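Local atomic coordinates of sugar-binding transport ATP-binding protein (Pyrococcus horikoshii, PDB entry 1V43), a protein that probably binds and hydrolyses ATP as the nucleotide-binding subunit of an ABC transporter that takes up sugars. Residues V12-L17 with L30-K35; T18-N23 with P63-I68; V214-Q219 with S235-T240. All blocks are in the same frame, centred on the assembly; numbering follows the deposited sequence.

Contact 1 (V12-L17 with L30-K35)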
loop_
_atom_site.group_PDB
_atom_site.type_symbol
_atom_site.label_atom_id
_atom_site.label_comp_id
_atom_site.label_asym_id
_atom_site.label_seq_id
_atom_site.Cartn_x
_atom_site.Cartn_y
_atom_site.Cartn_z
ATOM N N VAL A 12 -7.125 -31.271 4.421
ATOM C CA VAL A 12 -8.212 -31.054 3.476
ATOM C C VAL A 12 -7.758 -31.311 2.037
ATOM O O VAL A 12 -6.760 -30.742 1.573
ATOM C CB VAL A 12 -8.755 -29.605 3.568
ATOM C CG1 VAL A 12 -9.824 -29.381 2.505
ATOM C CG2 VAL A 12 -9.350 -29.371 4.935
ATOM N N LYS A 13 -8.492 -32.171 1.339
ATOM C CA LYS A 13 -8.168 -32.498 -0.055
ATOM C C LYS A 13 -9.254 -32.031 -0.998
ATOM O O LYS A 13 -10.433 -32.309 -0.783
ATOM C CB LYS A 13 -8.045 -34.008 -0.267
ATOM C CG LYS A 13 -6.931 -34.742 0.429
ATOM C CD LYS A 13 -7.080 -36.219 0.081
ATOM C CE LYS A 13 -6.207 -37.121 0.925
ATOM N NZ LYS A 13 -6.566 -37.006 2.352
ATOM N N LEU A 14 -8.863 -31.324 -2.046
ATOM C CA LEU A 14 -9.828 -30.901 -3.048
ATOM C C LEU A 14 -9.414 -31.728 -4.277
ATOM O O LEU A 14 -8.284 -31.614 -4.742
ATOM C CB LEU A 14 -9.706 -29.395 -3.312
ATOM C CG LEU A 14 -9.791 -28.425 -2.113
ATOM C CD1 LEU A 14 -9.717 -26.984 -2.648
ATOM C CD2 LEU A 14 -11.089 -28.621 -1.337
ATOM N N GLU A 15 -10.311 -32.571 -4.786
ATOM C CA GLU A 15 -9.966 -33.426 -5.933
ATOM C C GLU A 15 -10.707 -33.084 -7.186
ATOM O O GLU A 15 -11.935 -33.142 -7.211
ATOM C CB GLU A 15 -10.268 -34.897 -5.673
ATOM C CG GLU A 15 -9.642 -35.528 -4.473
ATOM C CD GLU A 15 -9.613 -37.047 -4.607
ATOM O OE1 GLU A 15 -10.592 -37.640 -5.126
ATOM O OE2 GLU A 15 -8.606 -37.642 -4.189
ATOM N N ASN A 16 -9.956 -32.764 -8.234
ATOM C CA ASN A 16 -10.535 -32.423 -9.527
ATOM C C ASN A 16 -11.797 -31.609 -9.340
ATOM O O ASN A 16 -12.827 -31.897 -9.947
ATOM C CB ASN A 16 -10.852 -33.699 -10.314
ATOM C CG ASN A 16 -11.251 -33.411 -11.755
ATOM O OD1 ASN A 16 -12.348 -32.902 -12.034
ATOM N ND2 ASN A 16 -10.351 -33.718 -12.679
ATOM N N LEU A 17 -11.712 -30.597 -8.483
ATOM C CA LEU A 17 -12.844 -29.726 -8.191
ATOM C C LEU A 17 -13.084 -28.748 -9.327
ATOM O O LEU A 17 -12.187 -27.994 -9.718
ATOM C CB LEU A 17 -12.594 -28.904 -6.919
ATOM C CG LEU A 17 -13.368 -29.103 -5.618
ATOM C CD1 LEU A 17 -13.341 -27.780 -4.843
ATOM C CD2 LEU A 17 -14.796 -29.527 -5.883
ATOM N N LEU A 30 -9.490 -27.998 -9.959
ATOM C CA LEU A 30 -8.571 -27.661 -8.895
ATOM C C LEU A 30 -8.157 -28.918 -8.126
ATOM O O LEU A 30 -8.992 -29.723 -7.727
ATOM C CB LEU A 30 -9.245 -26.653 -7.944
ATOM C CG LEU A 30 -8.440 -26.102 -6.770
ATOM C CD1 LEU A 30 -7.253 -25.326 -7.289
ATOM C CD2 LEU A 30 -9.328 -25.184 -5.924
ATOM N N ASN A 31 -6.854 -29.090 -7.945
ATOM C CA ASN A 31 -6.318 -30.204 -7.192
ATOM C C ASN A 31 -5.433 -29.602 -6.111
ATOM O O ASN A 31 -4.444 -28.920 -6.393
ATOM C CB ASN A 31 -5.553 -31.148 -8.112
ATOM C CG ASN A 31 -6.490 -32.032 -8.922
ATOM O OD1 ASN A 31 -6.691 -31.822 -10.117
ATOM N ND2 ASN A 31 -7.094 -33.012 -8.257
ATOM N N LEU A 32 -5.813 -29.835 -4.863
ATOM C CA LEU A 32 -5.092 -29.249 -3.751
ATOM C C LEU A 32 -5.134 -30.099 -2.495
ATOM O O LEU A 32 -6.193 -30.580 -2.102
ATOM C CB LEU A 32 -5.723 -27.896 -3.417
ATOM C CG LEU A 32 -4.904 -26.618 -3.394
ATOM C CD1 LEU A 32 -5.771 -25.460 -2.895
ATOM C CD2 LEU A 32 -3.703 -26.822 -2.497
ATOM N N THR A 33 -3.982 -30.261 -1.862
ATOM C CA THR A 33 -3.905 -30.989 -0.607
ATOM C C THR A 33 -3.448 -29.989 0.457
ATOM O O THR A 33 -2.275 -29.625 0.521
ATOM C CB THR A 33 -2.921 -32.165 -0.682
ATOM O OG1 THR A 33 -3.361 -33.087 -1.682
ATOM C CG2 THR A 33 -2.862 -32.884 0.637
ATOM N N ILE A 34 -4.402 -29.528 1.261
ATOM C CA ILE A 34 -4.159 -28.568 2.334
ATOM C C ILE A 34 -3.741 -29.313 3.596
ATOM O O ILE A 34 -4.537 -30.030 4.186
ATOM C CB ILE A 34 -5.432 -27.743 2.570
ATOM C CG1 ILE A 34 -5.763 -27.001 1.268
ATOM C CG2 ILE A 34 -5.212 -26.733 3.668
ATOM C CD1 ILE A 34 -7.156 -26.536 1.152
ATOM N N LYS A 35 -2.489 -29.131 4.017
ATOM C CA LYS A 35 -1.971 -29.856 5.177
ATOM C C LYS A 35 -2.653 -29.562 6.506
ATOM O O LYS A 35 -3.078 -28.433 6.773
ATOM C CB LYS A 35 -0.448 -29.667 5.276
ATOM C CG LYS A 35 0.279 -30.114 3.984
ATOM C CD LYS A 35 1.796 -29.966 4.047
ATOM C CE LYS A 35 2.422 -30.148 2.652
ATOM N NZ LYS A 35 3.914 -30.054 2.677
#
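Leu14 and Leu30 lie side by side on the inner face of a beta hairpin, the first two strands of the ABC ATPase domain. Strands 12-15 and 30-34 run antiparallel, their axes 4.7 Å apart. Followed outward, Leu14 first passes the partner backbone: CB lies 3.9 Å from Leu32 O. The side chain leaves with CG anti to the carbonyl carbon (chi1 -54°), and CG passes the same oxygen at 4.2 Å. Beyond it, CD1 meets Leu30 CD2 at 3.8 Å and, more loosely, Leu32 CB. Val12 and Ile34 continue this row, CB to CB and then Val12 CG1 against Ile34 CD1. Leu17 adds its CB to Leu30 CB at the other end. Helix 50-58, which follows the P-loop, packs against these leucines through Thr53, Met56 and Ile57, while Leu220 and Ile223 meet Leu30 and Leu32.

Paired backbone bonds close the ladder at Val12-Ile34 and Leu14-Leu32; Leu14 N reaches Leu32 O at 2.8 Å, almost straight at 172°. The register then slips by one residue: Asn16 and Leu17 both face Leu30 in a G1 beta bulge, Asn16 with positive phi. Within the bulge, Leu17 O accepts Leu30 N at 2.7 Å. On the other face Lys13 sits opposite Thr33, and its NZ turns to a salt bridge with Glu11. Aliphatic groups thus occupy the face toward the helix and polar ones the opposite face, consistent with a hairpin that covers one side of the nucleotide-binding core.

Contact 2 (T18-N23 with P63-I68)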
loop_
_atom_site.group_PDB
_atom_site.type_symbol
_atom_site.label_atom_id
_atom_site.label_comp_id
_atom_site.label_asym_id
_atom_site.label_seq_id
_atom_site.Cartn_x
_atom_site.Cartn_y
_atom_site.Cartn_z
ATOM N N THR A 18 -14.307 -28.749 -9.836
ATOM C CA THR A 18 -14.687 -27.843 -10.900
ATOM C C THR A 18 -16.038 -27.240 -10.549
ATOM O O THR A 18 -16.879 -27.886 -9.919
ATOM C CB THR A 18 -14.829 -28.575 -12.259
ATOM O OG1 THR A 18 -13.541 -29.001 -12.725
ATOM C CG2 THR A 18 -15.469 -27.661 -13.282
ATOM N N LYS A 19 -16.241 -25.998 -10.960
ATOM C CA LYS A 19 -17.500 -25.320 -10.723
ATOM C C LYS A 19 -17.823 -24.426 -11.913
ATOM O O LYS A 19 -17.138 -23.440 -12.142
ATOM C CB LYS A 19 -17.420 -24.464 -9.453
ATOM C CG LYS A 19 -18.680 -23.673 -9.162
ATOM C CD LYS A 19 -19.870 -24.591 -8.965
ATOM C CE LYS A 19 -21.091 -23.808 -8.544
ATOM N NZ LYS A 19 -22.126 -24.711 -7.988
ATOM N N ARG A 20 -18.851 -24.766 -12.681
ATOM C CA ARG A 20 -19.218 -23.910 -13.809
ATOM C C ARG A 20 -20.630 -23.363 -13.683
ATOM O O ARG A 20 -21.589 -24.119 -13.580
ATOM C CB ARG A 20 -19.074 -24.646 -15.149
ATOM C CG ARG A 20 -19.687 -26.024 -15.196
ATOM C CD ARG A 20 -19.679 -26.566 -16.616
ATOM N NE ARG A 20 -19.732 -28.026 -16.634
ATOM C CZ ARG A 20 -18.674 -28.811 -16.440
ATOM N NH1 ARG A 20 -17.479 -28.277 -16.222
ATOM N NH2 ARG A 20 -18.811 -30.131 -16.456
ATOM N N PHE A 21 -20.749 -22.042 -13.673
ATOM C CA PHE A 21 -22.053 -21.404 -13.588
ATOM C C PHE A 21 -22.567 -21.269 -15.014
ATOM O O PHE A 21 -22.365 -20.241 -15.665
ATOM C CB PHE A 21 -21.943 -20.022 -12.944
ATOM C CG PHE A 21 -21.495 -20.054 -11.510
ATOM C CD1 PHE A 21 -20.182 -20.375 -11.182
ATOM C CD2 PHE A 21 -22.391 -19.779 -10.485
ATOM C CE1 PHE A 21 -19.769 -20.421 -9.854
ATOM C CE2 PHE A 21 -21.988 -19.822 -9.155
ATOM C CZ PHE A 21 -20.673 -20.144 -8.839
ATOM N N GLY A 22 -23.219 -22.318 -15.501
ATOM C CA GLY A 22 -23.733 -22.294 -16.854
ATOM C C GLY A 22 -22.630 -22.514 -17.873
ATOM O O GLY A 22 -22.234 -23.650 -18.140
ATOM N N ASN A 23 -22.122 -21.418 -18.430
ATOM C CA ASN A 23 -21.070 -21.466 -19.443
ATOM C C ASN A 23 -19.706 -21.068 -18.884
ATOM O O ASN A 23 -18.662 -21.444 -19.423
ATOM C CB ASN A 23 -21.422 -20.516 -20.585
ATOM C CG ASN A 23 -21.503 -19.066 -20.128
ATOM O OD1 ASN A 23 -22.346 -18.708 -19.301
ATOM N ND2 ASN A 23 -20.620 -18.226 -20.657
ATOM N N PRO A 63 -19.940 -28.567 -5.894
ATOM C CA PRO A 63 -19.073 -28.613 -7.072
ATOM C C PRO A 63 -19.876 -29.195 -8.240
ATOM O O PRO A 63 -20.903 -29.847 -8.037
ATOM C CB PRO A 63 -17.962 -29.580 -6.666
ATOM C CG PRO A 63 -18.119 -29.745 -5.202
ATOM C CD PRO A 63 -19.576 -29.632 -4.953
ATOM N N THR A 64 -19.384 -28.961 -9.452
ATOM C CA THR A 64 -20.009 -29.464 -10.664
ATOM C C THR A 64 -19.354 -30.809 -10.926
ATOM O O THR A 64 -19.912 -31.693 -11.567
ATOM C CB THR A 64 -19.748 -28.506 -11.840
ATOM O OG1 THR A 64 -20.460 -27.276 -11.623
ATOM C CG2 THR A 64 -20.191 -29.132 -13.149
ATOM N N GLU A 65 -18.156 -30.954 -10.389
ATOM C CA GLU A 65 -17.392 -32.167 -10.530
ATOM C C GLU A 65 -16.346 -32.156 -9.424
ATOM O O GLU A 65 -15.980 -31.096 -8.916
ATOM C CB GLU A 65 -16.711 -32.191 -11.900
ATOM C CG GLU A 65 -16.175 -33.553 -12.324
ATOM C CD GLU A 65 -15.601 -33.538 -13.733
ATOM O OE1 GLU A 65 -16.206 -32.886 -14.620
ATOM O OE2 GLU A 65 -14.552 -34.186 -13.955
ATOM N N GLY A 66 -15.876 -33.333 -9.040
ATOM C CA GLY A 66 -14.859 -33.400 -8.013
ATOM C C GLY A 66 -15.348 -33.774 -6.630
ATOM O O GLY A 66 -16.546 -33.930 -6.377
ATOM N N ARG A 67 -14.391 -33.870 -5.719
ATOM C CA ARG A 67 -14.664 -34.285 -4.358
ATOM C C ARG A 67 -13.871 -33.438 -3.360
ATOM O O ARG A 67 -12.790 -32.937 -3.682
ATOM C CB ARG A 67 -14.234 -35.738 -4.253
ATOM C CG ARG A 67 -14.972 -36.593 -3.287
ATOM C CD ARG A 67 -14.443 -38.011 -3.419
ATOM N NE ARG A 67 -14.797 -38.597 -4.705
ATOM C CZ ARG A 67 -16.007 -39.064 -4.989
ATOM N NH1 ARG A 67 -16.960 -39.006 -4.074
ATOM N NH2 ARG A 67 -16.269 -39.589 -6.179
ATOM N N ILE A 68 -14.412 -33.288 -2.155
ATOM C CA ILE A 68 -13.754 -32.538 -1.083
ATOM C C ILE A 68 -13.680 -33.440 0.147
ATOM O O ILE A 68 -14.711 -33.899 0.648
ATOM C CB ILE A 68 -14.557 -31.269 -0.693
ATOM C CG1 ILE A 68 -14.666 -30.318 -1.885
ATOM C CG2 ILE A 68 -13.893 -30.579 0.480
ATOM C CD1 ILE A 68 -15.664 -29.170 -1.658
#
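Thr18 O accepts two backbone N-H groups from the opposing segment, Thr64 N at 2.8 Å and, weakly, Glu65 N at 3.4 Å. Both residues therefore face Thr18, which makes this a classic beta bulge, placed where strand 65-70 starts alongside strand 12-21 in the antiparallel sheet of the ABC ATPase domain. Thr18 N completes the pair by donating to Glu65 O, coming from above the carbonyl plane, 42° out of it. On the side-chain level Thr18 CB and Glu65 CB sit next to each other, while Thr18 OG1 is hydrogen-bonded to Lys29 N of the hairpin's second strand.

Thr64 carries most of the side-chain contact. Its OG1 is anti to the carbonyl carbon (chi1 -68°) and accepts Arg20 N at 3.2 Å in a nearly straight bond, extending the link between the segments beyond the last backbone pair. The aliphatic CD of Lys19 also passes this oxygen, its chain crossing the threonine at about a right angle, and NZ goes on to Glu62 O. Pro63 CB rests near Thr18 O, and the proline side chain touches Met56 of helix 50-58. Phe21, an ATP-binding residue, is the centre of an inverse gamma turn; Lys19 CE lies 3.7 Å above one face of its ring, displaced toward the ring's rim. The strand end that presents Phe21 is thus tied to the start of strand 65-70 by Thr64.

At the surface, Arg20 NH2 stands 4.2 Å from Glu65 OE1 near the guanidinium plane, too far apart for a salt bridge, so any attraction is probably modest. Over one face of the same guanidinium sits Thr64 CG2, 3.6 Å from Arg20 CZ.

Contact 3 (V214-Q219 with S235-T240)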
loop_
_atom_site.group_PDB
_atom_site.type_symbol
_atom_site.label_atom_id
_atom_site.label_comp_id
_atom_site.label_asym_id
_atom_site.label_seq_id
_atom_site.Cartn_x
_atom_site.Cartn_y
_atom_site.Cartn_z
ATOM N N VAL A 214 -1.689 -19.285 -5.616
ATOM C CA VAL A 214 -2.054 -18.210 -6.529
ATOM C C VAL A 214 -3.032 -18.740 -7.584
ATOM O O VAL A 214 -2.800 -19.778 -8.201
ATOM C CB VAL A 214 -0.804 -17.656 -7.234
ATOM C CG1 VAL A 214 -1.144 -16.390 -8.009
ATOM C CG2 VAL A 214 0.282 -17.405 -6.215
ATOM N N MET A 215 -4.128 -18.022 -7.778
ATOM C CA MET A 215 -5.143 -18.421 -8.738
ATOM C C MET A 215 -5.444 -17.314 -9.735
ATOM O O MET A 215 -5.343 -16.137 -9.416
ATOM C CB MET A 215 -6.437 -18.809 -8.010
ATOM C CG MET A 215 -6.346 -20.086 -7.193
ATOM S SD MET A 215 -7.918 -20.460 -6.380
ATOM C CE MET A 215 -8.887 -21.085 -7.817
ATOM N N ASN A 216 -5.816 -17.715 -10.946
ATOM C CA ASN A 216 -6.160 -16.795 -12.027
ATOM C C ASN A 216 -7.071 -17.558 -12.993
ATOM O O ASN A 216 -6.747 -18.676 -13.401
ATOM C CB ASN A 216 -4.898 -16.323 -12.764
ATOM C CG ASN A 216 -5.209 -15.330 -13.881
ATOM O OD1 ASN A 216 -5.756 -14.258 -13.638
ATOM N ND2 ASN A 216 -4.859 -15.692 -15.109
ATOM N N ARG A 217 -8.210 -16.961 -13.332
ATOM C CA ARG A 217 -9.179 -17.572 -14.244
ATOM C C ARG A 217 -9.521 -19.023 -13.897
ATOM O O ARG A 217 -9.466 -19.906 -14.748
ATOM C CB ARG A 217 -8.676 -17.486 -15.692
ATOM C CG ARG A 217 -8.553 -16.048 -16.183
ATOM C CD ARG A 217 -8.329 -15.934 -17.686
ATOM N NE ARG A 217 -6.925 -16.052 -18.070
ATOM C CZ ARG A 217 -6.425 -15.566 -19.204
ATOM N NH1 ARG A 217 -7.216 -14.932 -20.059
ATOM N NH2 ARG A 217 -5.135 -15.710 -19.481
ATOM N N GLY A 218 -9.860 -19.251 -12.633
ATOM C CA GLY A 218 -10.231 -20.575 -12.170
ATOM C C GLY A 218 -9.160 -21.644 -12.060
ATOM O O GLY A 218 -9.468 -22.780 -11.688
ATOM N N GLN A 219 -7.913 -21.319 -12.370
ATOM C CA GLN A 219 -6.852 -22.318 -12.277
ATOM C C GLN A 219 -5.825 -22.044 -11.198
ATOM O O GLN A 219 -5.526 -20.894 -10.876
ATOM C CB GLN A 219 -6.097 -22.444 -13.595
ATOM C CG GLN A 219 -6.913 -22.938 -14.778
ATOM C CD GLN A 219 -6.075 -23.787 -15.717
ATOM O OE1 GLN A 219 -5.750 -24.932 -15.404
ATOM N NE2 GLN A 219 -5.704 -23.223 -16.863
ATOM N N SER A 235 5.834 -18.488 -13.227
ATOM C CA SER A 235 5.259 -17.844 -14.406
ATOM C C SER A 235 5.214 -16.322 -14.283
ATOM O O SER A 235 5.415 -15.768 -13.204
ATOM C CB SER A 235 3.848 -18.369 -14.643
ATOM O OG SER A 235 3.040 -18.094 -13.513
ATOM N N VAL A 236 4.949 -15.646 -15.394
ATOM C CA VAL A 236 4.870 -14.189 -15.392
ATOM C C VAL A 236 3.755 -13.716 -14.455
ATOM O O VAL A 236 3.969 -12.816 -13.637
ATOM C CB VAL A 236 4.600 -13.634 -16.810
ATOM C CG1 VAL A 236 4.403 -12.126 -16.752
ATOM C CG2 VAL A 236 5.766 -13.974 -17.729
ATOM N N PHE A 237 2.575 -14.330 -14.559
ATOM C CA PHE A 237 1.465 -13.927 -13.708
ATOM C C PHE A 237 1.803 -13.942 -12.213
ATOM O O PHE A 237 1.524 -12.969 -11.510
ATOM C CB PHE A 237 0.213 -14.779 -13.941
ATOM C CG PHE A 237 -1.000 -14.225 -13.249
ATOM C CD1 PHE A 237 -1.739 -13.204 -13.832
ATOM C CD2 PHE A 237 -1.333 -14.638 -11.966
ATOM C CE1 PHE A 237 -2.787 -12.600 -13.150
ATOM C CE2 PHE A 237 -2.379 -14.040 -11.275
ATOM C CZ PHE A 237 -3.107 -13.015 -11.870
ATOM N N VAL A 238 2.386 -15.039 -11.732
ATOM C CA VAL A 238 2.762 -15.141 -10.322
ATOM C C VAL A 238 3.901 -14.154 -10.019
ATOM O O VAL A 238 3.909 -13.495 -8.978
ATOM C CB VAL A 238 3.240 -16.589 -9.945
ATOM C CG1 VAL A 238 3.723 -16.609 -8.516
ATOM C CG2 VAL A 238 2.081 -17.617 -10.109
ATOM N N ALA A 239 4.863 -14.058 -10.931
ATOM C CA ALA A 239 5.994 -13.166 -10.731
ATOM C C ALA A 239 5.553 -11.722 -10.529
ATOM O O ALA A 239 6.158 -10.999 -9.746
ATOM C CB ALA A 239 6.953 -13.241 -11.918
ATOM N N THR A 240 4.493 -11.309 -11.221
ATOM C CA THR A 240 4.032 -9.928 -11.126
ATOM C C THR A 240 2.856 -9.676 -10.191
ATOM O O THR A 240 2.432 -8.534 -10.040
ATOM C CB THR A 240 3.672 -9.364 -12.531
ATOM O OG1 THR A 240 2.595 -10.124 -13.091
ATOM C CG2 THR A 240 4.876 -9.440 -13.472
#
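The Phe237 ring takes the side chain of Asn216 over one face and Val214 CG1 at its edge. This joins the end of strand 211-216, in the mixed sheet of the P-loop ATPase core, to helix 236-241. Asn216 CB makes a CH-pi contact, 3.9 Å from the ring centroid and 19° off the normal. The amide continues over that face with its plane 25° from the ring's, stacked and displaced from the ring centre, with OD1 3.4 Å from Phe237 CZ. With CG anti to the backbone N (chi1 -170°), the Phe237 ring extends from the helix to the strand. Phe241 meets the ring from the next turn of the helix, and Leu221 touches both Phe237 and Asn216. An alanine in place of Phe237 would probably leave the amide of Asn216 without its stacking partner and open a gap between strand and helix.

Asn216 also begins the type I' turn that leads to Gln219, where Arg217 and Gly218 both have positive phi and the chain reverses into strand 219-224. Met215 points away from the helix and touches Cys48, an ATP-binding residue, so the two sides of this strand serve different neighbours. Deeper in the contact the valines cross obliquely, Val214 CG1 lying 4.0 Å from Val238 CG2.

How the contacts relate
From the N terminus, strand 12-21 first takes part in contact 1, which closes the short hairpin when 30-35 returns beside 12-17. Contact 2 starts between those two segments, at 18-23, and closes later at 63-68, after the P-loop and helix 50-58; the two contacts therefore cross along the chain. They share strand 12-21, the middle of three neighbours in one antiparallel sheet, and meet where Glu15 N probably bonds to Arg67 O and Leu17 packs on Pro63. Contact 3 opens and closes later, in series with both. About 18 Å from contact 1 between centres, it ties the mixed sheet of the ATPase core to helix 236-241.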